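Local coordinates for protein deferrochelatase (Vibrio cholerae, PDB 5DE0) that binds heme b and probably acts as a dye-decolorizing (DyP-type) heme peroxidase, at residues B[79-84]-B[261-266]; B[177-182]-B[265-270]. All blocks are in the same frame, centred on the assembly; numbering follows the deposited sequence.

Contact 1 (B[79-84]-B[261-266]). With HEM (protoporphyrin IX containing Fe), chain F.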
loop_
_atom_site.group_PDB
_atom_site.type_symbol
_atom_site.label_atom_id
_atom_site.label_comp_id
_atom_site.label_asym_id
_atom_site.label_seq_id
_atom_site.Cartn_x
_atom_site.Cartn_y
_atom_site.Cartn_z
ATOM N N ILE B 79 -5.545 -9.300 28.989
ATOM C CA ILE B 79 -4.282 -8.958 29.634
ATOM C C ILE B 79 -3.360 -8.226 28.667
ATOM O O ILE B 79 -3.635 -8.153 27.469
ATOM C CB ILE B 79 -3.541 -10.209 30.157
ATOM C CG1 ILE B 79 -3.099 -11.093 28.987
ATOM C CG2 ILE B 79 -4.408 -10.994 31.130
ATOM C CD1 ILE B 79 -2.261 -12.285 29.398
ATOM N N ASP B 80 -2.261 -7.688 29.189
ATOM C CA ASP B 80 -1.225 -7.111 28.342
ATOM C C ASP B 80 -0.525 -8.218 27.569
ATOM O O ASP B 80 -0.357 -9.325 28.076
ATOM C CB ASP B 80 -0.207 -6.325 29.173
ATOM C CG ASP B 80 -0.749 -4.995 29.656
ATOM O OD1 ASP B 80 -1.959 -4.743 29.480
ATOM O OD2 ASP B 80 0.036 -4.202 30.218
ATOM N N PHE B 81 -0.126 -7.918 26.339
ATOM C CA PHE B 81 0.609 -8.870 25.517
ATOM C C PHE B 81 2.007 -9.076 26.090
ATOM O O PHE B 81 2.835 -8.167 26.050
ATOM C CB PHE B 81 0.685 -8.373 24.071
ATOM C CG PHE B 81 1.232 -9.381 23.101
ATOM C CD1 PHE B 81 2.594 -9.475 22.870
ATOM C CD2 PHE B 81 0.381 -10.219 22.401
ATOM C CE1 PHE B 81 3.099 -10.393 21.971
ATOM C CE2 PHE B 81 0.878 -11.141 21.498
ATOM C CZ PHE B 81 2.239 -11.228 21.284
ATOM N N PRO B 82 2.274 -10.273 26.634
ATOM C CA PRO B 82 3.584 -10.529 27.239
ATOM C C PRO B 82 4.661 -10.780 26.188
ATOM O O PRO B 82 4.365 -11.357 25.142
ATOM C CB PRO B 82 3.336 -11.783 28.078
ATOM C CG PRO B 82 2.279 -12.515 27.324
ATOM C CD PRO B 82 1.399 -11.459 26.691
ATOM N N GLU B 83 5.889 -10.347 26.458
ATOM C CA GLU B 83 7.004 -10.640 25.564
ATOM C C GLU B 83 7.429 -12.097 25.694
ATOM O O GLU B 83 7.500 -12.632 26.802
ATOM C CB GLU B 83 8.191 -9.720 25.848
ATOM C CG GLU B 83 8.011 -8.301 25.348
ATOM C CD GLU B 83 9.333 -7.585 25.153
ATOM O OE1 GLU B 83 10.386 -8.245 25.266
ATOM O OE2 GLU B 83 9.317 -6.366 24.882
ATOM N N LEU B 84 7.707 -12.735 24.562
ATOM C CA LEU B 84 8.111 -14.136 24.552
ATOM C C LEU B 84 9.390 -14.339 23.745
ATOM O O LEU B 84 9.625 -13.653 22.749
ATOM C CB LEU B 84 6.991 -15.013 23.981
ATOM C CG LEU B 84 5.608 -14.924 24.635
ATOM C CD1 LEU B 84 4.613 -15.809 23.902
ATOM C CD2 LEU B 84 5.675 -15.297 26.108
ATOM N N THR B 261 -1.574 -20.128 24.322
ATOM C CA THR B 261 -1.084 -21.495 24.191
ATOM C C THR B 261 -0.278 -21.677 22.908
ATOM O O THR B 261 0.805 -22.265 22.926
ATOM C CB THR B 261 -2.239 -22.513 24.209
ATOM O OG1 THR B 261 -3.036 -22.308 25.382
ATOM C CG2 THR B 261 -1.695 -23.933 24.214
ATOM N N MET B 262 -0.807 -21.165 21.800
ATOM C CA MET B 262 -0.129 -21.250 20.510
ATOM C C MET B 262 1.189 -20.480 20.515
ATOM O O MET B 262 2.197 -20.955 19.993
ATOM C CB MET B 262 -1.027 -20.722 19.388
ATOM C CG MET B 262 -2.295 -21.523 19.165
ATOM S SD MET B 262 -3.367 -20.752 17.938
ATOM C CE MET B 262 -4.798 -21.817 18.017
ATOM N N LEU B 263 1.175 -19.289 21.107
ATOM C CA LEU B 263 2.365 -18.444 21.152
ATOM C C LEU B 263 3.454 -19.041 22.042
ATOM O O LEU B 263 4.637 -18.991 21.708
ATOM C CB LEU B 263 2.000 -17.036 21.633
ATOM C CG LEU B 263 1.269 -16.155 20.618
ATOM C CD1 LEU B 263 0.749 -14.888 21.278
ATOM C CD2 LEU B 263 2.184 -15.812 19.450
ATOM N N GLU B 264 3.051 -19.604 23.177
ATOM C CA GLU B 264 3.996 -20.250 24.082
ATOM C C GLU B 264 4.563 -21.521 23.458
ATOM O O GLU B 264 5.684 -21.933 23.766
ATOM C CB GLU B 264 3.330 -20.565 25.423
ATOM C CG GLU B 264 3.150 -19.350 26.321
ATOM C CD GLU B 264 2.395 -19.667 27.595
ATOM O OE1 GLU B 264 1.870 -20.794 27.716
ATOM O OE2 GLU B 264 2.330 -18.787 28.478
ATOM N N SER B 265 3.781 -22.133 22.575
ATOM C CA SER B 265 4.225 -23.314 21.846
ATOM C C SER B 265 5.184 -22.925 20.725
ATOM O O SER B 265 6.155 -23.630 20.450
ATOM C CB SER B 265 3.026 -24.075 21.277
ATOM O OG SER B 265 3.442 -25.185 20.503
ATOM N N MET B 266 4.911 -21.791 20.087
ATOM C CA MET B 266 5.722 -21.320 18.969
ATOM C C MET B 266 7.074 -20.781 19.419
ATOM O O MET B 266 8.086 -20.987 18.751
ATOM C CB MET B 266 4.979 -20.234 18.185
ATOM C CG MET B 266 3.871 -20.752 17.283
ATOM S SD MET B 266 2.991 -19.410 16.467
ATOM C CE MET B 266 4.345 -18.568 15.650
HETATM C CHA HEM F . -2.057 -22.462 9.892
HETATM C CHB HEM F . -2.087 -19.870 13.992
HETATM C CHC HEM F . 1.614 -17.168 12.359
HETATM C CHD HEM F . 1.042 -19.181 7.985
HETATM C C1A HEM F . -2.388 -22.000 11.147
HETATM C C2A HEM F . -3.425 -22.529 12.010
HETATM C C3A HEM F . -3.434 -21.812 13.138
HETATM C C4A HEM F . -2.401 -20.803 13.032
HETATM C CMA HEM F . -4.368 -22.007 14.352
HETATM C CAA HEM F . -4.353 -23.718 11.675
HETATM C CBA HEM F . -3.862 -24.950 12.433
HETATM C CGA HEM F . -4.642 -26.162 12.003
HETATM O O1A HEM F . -4.335 -26.716 10.916
HETATM O O2A HEM F . -5.565 -26.572 12.751
HETATM C C1B HEM F . -1.039 -18.979 13.939
HETATM C C2B HEM F . -0.550 -18.195 15.051
HETATM C C3B HEM F . 0.463 -17.443 14.621
HETATM C C4B HEM F . 0.670 -17.724 13.205
HETATM C CMB HEM F . -1.109 -18.210 16.491
HETATM C CAB HEM F . 1.234 -16.470 15.541
HETATM C CBB HEM F . 2.209 -15.683 15.092
HETATM C C1C HEM F . 1.768 -17.448 11.017
HETATM C C2C HEM F . 2.697 -16.807 10.102
HETATM C C3C HEM F . 2.531 -17.370 8.890
HETATM C C4C HEM F . 1.500 -18.381 9.009
HETATM C CMC HEM F . 3.672 -15.679 10.513
HETATM C CAC HEM F . 3.249 -17.090 7.545
HETATM C CBC HEM F . 4.285 -16.260 7.390
HETATM C C1D HEM F . 0.262 -20.313 8.104
HETATM C C2D HEM F . 0.135 -21.348 7.104
HETATM C C3D HEM F . -0.837 -22.374 7.699
HETATM C C4D HEM F . -1.198 -21.856 9.000
HETATM C CMD HEM F . 0.827 -21.414 5.726
HETATM C CAD HEM F . -1.317 -23.686 7.045
HETATM C CBD HEM F . -2.544 -23.435 6.176
HETATM C CGD HEM F . -3.699 -22.987 7.033
HETATM O O1D HEM F . -3.949 -21.757 7.106
HETATM O O2D HEM F . -4.375 -23.858 7.641
HETATM N NA HEM F . -1.783 -20.947 11.804
HETATM N NB HEM F . -0.272 -18.668 12.830
HETATM N NC HEM F . 1.058 -18.402 10.314
HETATM N ND HEM F . -0.532 -20.649 9.196
HETATM FE FE HEM F . -0.320 -19.729 11.043
#

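Contact 2 (B[177-182]-B[265-270]). With HEM (protoporphyrin IX containing Fe), chain F.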
loop_
_atom_site.group_PDB
_atom_site.type_symbol
_atom_site.label_atom_id
_atom_site.label_comp_id
_atom_site.label_asym_id
_atom_site.label_seq_id
_atom_site.Cartn_x
_atom_site.Cartn_y
_atom_site.Cartn_z
ATOM N N GLN B 177 0.142 -9.427 15.293
ATOM C CA GLN B 177 1.596 -9.417 15.194
ATOM C C GLN B 177 2.007 -9.124 13.759
ATOM O O GLN B 177 1.682 -9.890 12.851
ATOM C CB GLN B 177 2.193 -10.755 15.630
ATOM C CG GLN B 177 2.320 -10.969 17.126
ATOM C CD GLN B 177 2.853 -12.354 17.452
ATOM O OE1 GLN B 177 2.261 -13.362 17.070
ATOM N NE2 GLN B 177 3.987 -12.409 18.147
ATOM N N ARG B 178 2.713 -8.019 13.546
ATOM C CA ARG B 178 3.232 -7.724 12.218
ATOM C C ARG B 178 4.546 -8.457 12.001
ATOM O O ARG B 178 5.531 -8.206 12.696
ATOM C CB ARG B 178 3.430 -6.221 12.014
ATOM C CG ARG B 178 3.870 -5.875 10.603
ATOM C CD ARG B 178 3.541 -4.441 10.225
ATOM N NE ARG B 178 4.419 -3.471 10.869
ATOM C CZ ARG B 178 5.649 -3.189 10.452
ATOM N NH1 ARG B 178 6.153 -3.814 9.397
ATOM N NH2 ARG B 178 6.379 -2.288 11.096
ATOM N N PHE B 179 4.555 -9.369 11.035
ATOM C CA PHE B 179 5.751 -10.145 10.743
ATOM C C PHE B 179 6.520 -9.594 9.548
ATOM O O PHE B 179 5.927 -9.174 8.552
ATOM C CB PHE B 179 5.385 -11.610 10.500
ATOM C CG PHE B 179 5.151 -12.386 11.758
ATOM C CD1 PHE B 179 3.882 -12.484 12.301
ATOM C CD2 PHE B 179 6.204 -13.013 12.402
ATOM C CE1 PHE B 179 3.670 -13.196 13.462
ATOM C CE2 PHE B 179 5.997 -13.725 13.563
ATOM C CZ PHE B 179 4.730 -13.818 14.094
ATOM N N VAL B 180 7.843 -9.594 9.661
ATOM C CA VAL B 180 8.712 -9.200 8.560
ATOM C C VAL B 180 9.454 -10.428 8.043
ATOM O O VAL B 180 10.138 -11.116 8.804
ATOM C CB VAL B 180 9.722 -8.121 8.984
ATOM C CG1 VAL B 180 10.586 -7.707 7.800
ATOM C CG2 VAL B 180 8.998 -6.918 9.566
ATOM N N HIS B 181 9.312 -10.701 6.750
ATOM C CA HIS B 181 9.841 -11.926 6.159
ATOM C C HIS B 181 11.266 -11.779 5.631
ATOM O O HIS B 181 11.661 -10.718 5.152
ATOM C CB HIS B 181 8.928 -12.401 5.025
ATOM C CG HIS B 181 7.628 -12.975 5.495
ATOM N ND1 HIS B 181 7.271 -13.018 6.824
ATOM C CD2 HIS B 181 6.601 -13.533 4.810
ATOM C CE1 HIS B 181 6.079 -13.577 6.940
ATOM N NE2 HIS B 181 5.651 -13.898 5.732
ATOM N N ASN B 182 12.028 -12.864 5.732
ATOM C CA ASN B 182 13.330 -12.967 5.088
ATOM C C ASN B 182 13.207 -13.893 3.883
ATOM O O ASN B 182 13.554 -15.072 3.957
ATOM C CB ASN B 182 14.387 -13.487 6.066
ATOM C CG ASN B 182 15.804 -13.377 5.521
ATOM O OD1 ASN B 182 16.018 -13.288 4.311
ATOM N ND2 ASN B 182 16.782 -13.387 6.420
ATOM N N SER B 265 3.781 -22.133 22.575
ATOM C CA SER B 265 4.225 -23.314 21.846
ATOM C C SER B 265 5.184 -22.925 20.725
ATOM O O SER B 265 6.155 -23.630 20.450
ATOM C CB SER B 265 3.026 -24.075 21.277
ATOM O OG SER B 265 3.442 -25.185 20.503
ATOM N N MET B 266 4.911 -21.791 20.087
ATOM C CA MET B 266 5.722 -21.320 18.969
ATOM C C MET B 266 7.074 -20.781 19.419
ATOM O O MET B 266 8.086 -20.987 18.751
ATOM C CB MET B 266 4.979 -20.234 18.185
ATOM C CG MET B 266 3.871 -20.752 17.283
ATOM S SD MET B 266 2.991 -19.410 16.467
ATOM C CE MET B 266 4.345 -18.568 15.650
ATOM N N TYR B 267 7.087 -20.095 20.557
ATOM C CA TYR B 267 8.286 -19.397 21.002
ATOM C C TYR B 267 9.049 -20.148 22.093
ATOM O O TYR B 267 9.811 -19.552 22.853
ATOM C CB TYR B 267 7.922 -17.988 21.478
ATOM C CG TYR B 267 7.659 -17.027 20.337
ATOM C CD1 TYR B 267 8.672 -16.212 19.846
ATOM C CD2 TYR B 267 6.406 -16.945 19.742
ATOM C CE1 TYR B 267 8.444 -15.336 18.801
ATOM C CE2 TYR B 267 6.169 -16.070 18.693
ATOM C CZ TYR B 267 7.192 -15.269 18.227
ATOM O OH TYR B 267 6.965 -14.398 17.188
ATOM N N GLY B 268 8.839 -21.459 22.158
ATOM C CA GLY B 268 9.645 -22.327 23.000
ATOM C C GLY B 268 9.405 -22.264 24.498
ATOM O O GLY B 268 10.263 -22.672 25.279
ATOM N N VAL B 269 8.244 -21.763 24.905
ATOM C CA VAL B 269 7.901 -21.709 26.324
ATOM C C VAL B 269 7.358 -23.054 26.799
ATOM O O VAL B 269 7.645 -23.495 27.914
ATOM C CB VAL B 269 6.865 -20.606 26.614
ATOM C CG1 VAL B 269 6.434 -20.642 28.075
ATOM C CG2 VAL B 269 7.430 -19.241 26.257
ATOM N N THR B 270 6.588 -23.712 25.938
ATOM C CA THR B 270 5.945 -24.973 26.290
ATOM C C THR B 270 6.911 -26.159 26.235
ATOM O O THR B 270 7.128 -26.839 27.237
ATOM C CB THR B 270 4.749 -25.264 25.364
ATOM O OG1 THR B 270 3.904 -24.109 25.292
ATOM C CG2 THR B 270 3.947 -26.449 25.884
HETATM C CHA HEM F . -2.057 -22.462 9.892
HETATM C CHB HEM F . -2.087 -19.870 13.992
HETATM C CHC HEM F . 1.614 -17.168 12.359
HETATM C CHD HEM F . 1.042 -19.181 7.985
HETATM C C1A HEM F . -2.388 -22.000 11.147
HETATM C C2A HEM F . -3.425 -22.529 12.010
HETATM C C3A HEM F . -3.434 -21.812 13.138
HETATM C C4A HEM F . -2.401 -20.803 13.032
HETATM C CMA HEM F . -4.368 -22.007 14.352
HETATM C CAA HEM F . -4.353 -23.718 11.675
HETATM C CBA HEM F . -3.862 -24.950 12.433
HETATM C CGA HEM F . -4.642 -26.162 12.003
HETATM O O1A HEM F . -4.335 -26.716 10.916
HETATM O O2A HEM F . -5.565 -26.572 12.751
HETATM C C1B HEM F . -1.039 -18.979 13.939
HETATM C C2B HEM F . -0.550 -18.195 15.051
HETATM C C3B HEM F . 0.463 -17.443 14.621
HETATM C C4B HEM F . 0.670 -17.724 13.205
HETATM C CMB HEM F . -1.109 -18.210 16.491
HETATM C CAB HEM F . 1.234 -16.470 15.541
HETATM C CBB HEM F . 2.209 -15.683 15.092
HETATM C C1C HEM F . 1.768 -17.448 11.017
HETATM C C2C HEM F . 2.697 -16.807 10.102
HETATM C C3C HEM F . 2.531 -17.370 8.890
HETATM C C4C HEM F . 1.500 -18.381 9.009
HETATM C CMC HEM F . 3.672 -15.679 10.513
HETATM C CAC HEM F . 3.249 -17.090 7.545
HETATM C CBC HEM F . 4.285 -16.260 7.390
HETATM C C1D HEM F . 0.262 -20.313 8.104
HETATM C C2D HEM F . 0.135 -21.348 7.104
HETATM C C3D HEM F . -0.837 -22.374 7.699
HETATM C C4D HEM F . -1.198 -21.856 9.000
HETATM C CMD HEM F . 0.827 -21.414 5.726
HETATM C CAD HEM F . -1.317 -23.686 7.045
HETATM C CBD HEM F . -2.544 -23.435 6.176
HETATM C CGD HEM F . -3.699 -22.987 7.033
HETATM O O1D HEM F . -3.949 -21.757 7.106
HETATM O O2D HEM F . -4.375 -23.858 7.641
HETATM N NA HEM F . -1.783 -20.947 11.804
HETATM N NB HEM F . -0.272 -18.668 12.830
HETATM N NC HEM F . 1.058 -18.402 10.314
HETATM N ND HEM F . -0.532 -20.649 9.196
HETATM FE FE HEM F . -0.320 -19.729 11.043
#

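Contact 1 (B[79-84]-B[261-266])
F81 and L84 reach L263 from the loop 79-84; the side-chain contacts are apolar, no hydrogen bond crosses between the segments, and 165 Å² is buried. CD1 of L84 packs on CB of L263 at 3.7 Å, near the start of the side chain, and also rests on the helix backbone at L263 O, whereas F81 meets the branch end, with its CE2 3.8 Å from CD1 of L263. Each of the two crosses the L263 side chain at about a right angle. The F81 ring reaches the helix because its CG stands anti to the backbone N (chi1 -171°), and the approach of the methyl to the ring is oblique. Y288 of strand 281-291 meets the same ring, their planes about 60° apart, and also touches L263.

The polar bonds nearby run outside the pair of segments: F81 O accepts a bond from S93 OG, and E264 turns its carboxylate to K260 in a salt bridge within its own helix.

The heme contacts come from the helix alone. M262, extended beyond CG, places SD 3.7 Å from the heme methyl CMB. SD of M266 lies 3.5 Å from heme vinyl carbon CAB, and the bend at chi3 (56°) brings its CE to 3.6 Å from CBB. One surface of helix 257-266 thus lines the heme pocket of the C-terminal ferredoxin-like half of a DyP-type peroxidase, and L263 receives loop 79-84.

Contact 2 (B[177-182]-B[265-270])
The F179 ring carries the heme methyl CMC over one face, 3.6 Å above the plane and offset toward the rim, while the Y267 hydroxyl approaches the ring obliquely, its OH 3.8 Å from F179 CE2. Vinyl carbon CBB also crowds the ring, 3.3 Å from F179 CZ. The amide of Q177 and the ring of Y267 have planes 47° apart, and the side chains come from opposite directions. Their closest atoms, Q177 NE2 and Y267 OH, are 3.7 Å apart and form no hydrogen bond.

Q177 is extended beyond CG (chi2 177°), which carries its amide to the heme edge; its OE1 lies 3.0 Å from vinyl carbon CBB, an unusually short contact that is doubtful in detail at this resolution. Further along the strand, H181 NE2 is 3.2 Å from the other vinyl's CBC. That imidazole is held at both nitrogens, ND1 by T281 and NE2 by D141.

The two backbones stay well apart, 13.2 Å between the CA atoms of Q177 and M266, so long side chains bridge the gap. Strand 172-181 runs in the antiparallel C-terminal sheet between 247-253 and 281-291; Y267, just past helix 257-266, reaches toward it and also packs on A283 of strand 281-291 and A91 of strand 89-91.

In the fold
From the N terminus, the chain first passes through loop 79-84 in the N-terminal family region, then strand 172-181 in the C-terminal one, and finally helix 257-266 with the turn after it. Contact 1 closes a loop of 176 residues and contact 2 one of 82. Contact 2 starts inside the loop of contact 1, and both end on the same stretch, with 265-270 running four residues past 261-266, so contact 2 is not strictly nested. Their centres are 9 Å apart, and F81 CZ lies 3.8 Å from Q177 NE2. Sharing S265 and M266, they tie loop 79-84 and strand 172-181 to helix 257-266 and the turn after it, beside the heme, which both contacts touch.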